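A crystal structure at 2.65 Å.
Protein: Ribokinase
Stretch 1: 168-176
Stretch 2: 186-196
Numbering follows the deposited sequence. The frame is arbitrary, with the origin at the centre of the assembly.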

# COMPACT_ATOMS: atom_id res chain seq x y z
N SER B 168 -42.01 0.39 -6.66
CA SER B 168 -41.48 -0.75 -5.94
C SER B 168 -39.98 -0.64 -5.66
O SER B 168 -39.45 -1.44 -4.88
CB SER B 168 -41.79 -2.04 -6.70
OG SER B 168 -41.33 -1.96 -8.03
N LEU B 169 -39.32 0.35 -6.25
CA LEU B 169 -37.88 0.50 -6.09
C LEU B 169 -37.56 1.10 -4.72
O LEU B 169 -38.19 2.08 -4.31
CB LEU B 169 -37.32 1.40 -7.19
CG LEU B 169 -35.84 1.74 -7.06
CD1 LEU B 169 -35.01 0.49 -7.20
CD2 LEU B 169 -35.45 2.74 -8.10
N ARG B 170 -36.62 0.49 -4.01
CA ARG B 170 -36.14 0.98 -2.73
C ARG B 170 -34.65 1.27 -2.83
O ARG B 170 -33.90 0.49 -3.44
CB ARG B 170 -36.40 -0.02 -1.61
CG ARG B 170 -37.85 -0.21 -1.30
CD ARG B 170 -38.52 1.00 -0.71
NE ARG B 170 -39.93 0.69 -0.44
CZ ARG B 170 -40.92 0.86 -1.32
NH1 ARG B 170 -40.67 1.37 -2.52
NH2 ARG B 170 -42.16 0.52 -0.99
N PHE B 171 -34.21 2.39 -2.26
CA PHE B 171 -32.81 2.79 -2.24
C PHE B 171 -32.21 2.40 -0.88
O PHE B 171 -32.61 2.93 0.16
CB PHE B 171 -32.70 4.29 -2.50
CG PHE B 171 -31.30 4.84 -2.48
CD1 PHE B 171 -30.19 4.03 -2.67
CD2 PHE B 171 -31.09 6.21 -2.33
CE1 PHE B 171 -28.91 4.56 -2.67
CE2 PHE B 171 -29.82 6.75 -2.33
CZ PHE B 171 -28.73 5.92 -2.50
N VAL B 172 -31.25 1.47 -0.91
CA VAL B 172 -30.47 1.08 0.26
C VAL B 172 -29.12 1.77 0.19
O VAL B 172 -28.35 1.54 -0.76
CB VAL B 172 -30.29 -0.45 0.33
CG1 VAL B 172 -29.51 -0.84 1.61
CG2 VAL B 172 -31.65 -1.16 0.25
N PHE B 173 -28.83 2.62 1.18
CA PHE B 173 -27.59 3.38 1.24
C PHE B 173 -26.75 2.90 2.43
O PHE B 173 -27.17 3.03 3.58
CB PHE B 173 -27.88 4.88 1.34
CG PHE B 173 -26.65 5.75 1.43
CD1 PHE B 173 -25.56 5.53 0.59
CD2 PHE B 173 -26.60 6.81 2.31
CE1 PHE B 173 -24.43 6.34 0.67
CE2 PHE B 173 -25.48 7.62 2.39
CZ PHE B 173 -24.39 7.38 1.56
N ASN B 174 -25.56 2.37 2.14
CA ASN B 174 -24.59 1.97 3.15
C ASN B 174 -23.48 3.01 3.19
O ASN B 174 -22.59 3.00 2.33
CB ASN B 174 -24.02 0.59 2.83
CG ASN B 174 -22.85 0.21 3.70
OD1 ASN B 174 -21.88 -0.37 3.23
ND2 ASN B 174 -22.92 0.57 4.98
N PRO B 175 -23.45 3.92 4.18
CA PRO B 175 -22.54 5.08 4.13
C PRO B 175 -21.10 4.74 4.51
O PRO B 175 -20.54 5.27 5.47
CB PRO B 175 -23.18 6.04 5.15
CG PRO B 175 -23.73 5.10 6.18
CD PRO B 175 -24.26 3.91 5.41
N ALA B 176 -20.46 3.87 3.71
CA ALA B 176 -19.14 3.36 4.07
C ALA B 176 -18.11 3.57 2.96
O ALA B 176 -18.41 3.33 1.78
CB ALA B 176 -19.23 1.86 4.38
N LYS B 186 -28.37 15.20 1.36
CA LYS B 186 -29.00 15.07 0.05
C LYS B 186 -29.21 13.61 -0.33
O LYS B 186 -30.25 13.25 -0.88
CB LYS B 186 -28.17 15.79 -1.02
N ILE B 187 -28.25 12.74 0.01
CA ILE B 187 -28.43 11.32 -0.30
C ILE B 187 -29.58 10.73 0.51
O ILE B 187 -30.37 9.94 -0.00
CB ILE B 187 -27.13 10.53 -0.07
CG1 ILE B 187 -25.99 11.08 -0.94
CG2 ILE B 187 -27.34 9.06 -0.36
CD1 ILE B 187 -24.63 10.46 -0.62
N LEU B 188 -29.69 11.10 1.79
CA LEU B 188 -30.75 10.53 2.62
C LEU B 188 -32.15 10.91 2.15
O LEU B 188 -33.10 10.17 2.42
CB LEU B 188 -30.56 10.94 4.08
CG LEU B 188 -29.51 10.18 4.90
CD1 LEU B 188 -29.13 10.94 6.16
CD2 LEU B 188 -30.07 8.82 5.26
N SER B 189 -32.30 12.02 1.43
CA SER B 189 -33.64 12.46 1.05
C SER B 189 -34.32 11.51 0.07
O SER B 189 -35.54 11.55 -0.07
CB SER B 189 -33.58 13.85 0.43
OG SER B 189 -32.70 13.86 -0.67
N ILE B 190 -33.56 10.65 -0.60
CA ILE B 190 -34.15 9.60 -1.43
C ILE B 190 -33.80 8.22 -0.92
O ILE B 190 -34.22 7.23 -1.53
CB ILE B 190 -33.76 9.74 -2.91
CG1 ILE B 190 -32.27 9.44 -3.08
CG2 ILE B 190 -34.14 11.13 -3.46
CD1 ILE B 190 -31.89 8.97 -4.45
N THR B 191 -33.06 8.13 0.18
CA THR B 191 -32.77 6.85 0.79
C THR B 191 -34.02 6.28 1.43
O THR B 191 -34.77 6.99 2.12
CB THR B 191 -31.67 7.00 1.84
OG1 THR B 191 -30.44 7.37 1.21
CG2 THR B 191 -31.48 5.68 2.61
N ASP B 192 -34.27 5.00 1.19
CA ASP B 192 -35.37 4.32 1.85
C ASP B 192 -34.91 3.56 3.08
O ASP B 192 -35.61 3.57 4.10
CB ASP B 192 -36.04 3.36 0.86
CG ASP B 192 -36.62 4.09 -0.34
OD1 ASP B 192 -36.07 3.95 -1.46
OD2 ASP B 192 -37.61 4.82 -0.15
N ILE B 193 -33.75 2.91 3.01
CA ILE B 193 -33.17 2.14 4.11
C ILE B 193 -31.71 2.54 4.27
O ILE B 193 -30.91 2.35 3.35
CB ILE B 193 -33.30 0.63 3.87
CG1 ILE B 193 -34.77 0.23 3.73
CG2 ILE B 193 -32.57 -0.15 4.98
CD1 ILE B 193 -34.99 -1.17 3.24
N PHE B 194 -31.37 3.06 5.45
CA PHE B 194 -30.04 3.57 5.75
C PHE B 194 -29.33 2.57 6.65
O PHE B 194 -29.91 2.11 7.65
CB PHE B 194 -30.16 4.94 6.42
CG PHE B 194 -28.87 5.70 6.56
CD1 PHE B 194 -28.05 5.93 5.46
CD2 PHE B 194 -28.50 6.24 7.78
CE1 PHE B 194 -26.88 6.65 5.58
CE2 PHE B 194 -27.32 6.95 7.90
CZ PHE B 194 -26.52 7.16 6.80
N CYS B 195 -28.09 2.21 6.30
CA CYS B 195 -27.36 1.12 6.97
C CYS B 195 -26.00 1.58 7.48
O CYS B 195 -24.95 1.17 6.96
CB CYS B 195 -27.17 -0.06 6.01
SG CYS B 195 -28.70 -0.68 5.34
N PRO B 196 -25.98 2.42 8.51
CA PRO B 196 -24.70 2.80 9.10
C PRO B 196 -24.27 1.80 10.16
O PRO B 196 -25.08 1.06 10.73
CB PRO B 196 -25.04 4.16 9.74
CG PRO B 196 -26.42 3.95 10.22
CD PRO B 196 -27.10 3.10 9.17

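Strand segments of the two stretches lie side by side and run parallel, and the evidence is the register: Val-172 pairs with Ile-193 (CA to CA 4.8 Å) and Phe-173 with Phe-194 (CA to CA 5.1 Å). Hydrogen bonds climb this ladder in the alternating parallel pattern. Ile-193 N donates to Phe-171 O (3.1 Å, 167° at the hydrogen), Phe-173 N to Ile-193 O (3.0 Å, 162°), and Cys-195 N to Phe-173 O (3.0 Å, 153°). Ile-193 O also receives a CA-H...O contact from Val-172 CA at 3.4 Å.

Phe-171 covers the most surface, with 111 Å² of its area shielded by the second stretch. Its backbone is held at both polar atoms: N donates to the carboxylate oxygen Asp-192 OD1 at 2.6 Å and 167°, short and nearly linear, while O accepts from Asp-192 N (2.8 Å) as well as from Ile-193 N. A single aspartate thus closes the start of the ladder through side chain and main chain together. The Phe-171 ring packs against Ile-190; its CD2 lies 3.5 Å from Ile-190 CG1, and Ile-190 O sits at the ring edge, 3.4 Å from CD2.

Phe-173, with 101 Å² covered, is next. Ile-187 CG2 stands 3.6 Å from its ring centroid and 13° off the normal, a CH-pi contact over the face. The same methyl reaches Phe-171 CE2 at 3.9 Å, so one branch of Ile-187 serves both rings. Phe-173 and Phe-194 project from the same sheet face; their rings meet obliquely, planes 32° apart, with CD2 of Phe-173 3.3 Å from CE1 of Phe-194. Beyond the bridges, Asn-174 ND2 donates to Cys-195 O (2.9 Å), and Pro-175 CG packs 3.5 Å from Phe-194 CZ, extending the apolar contact.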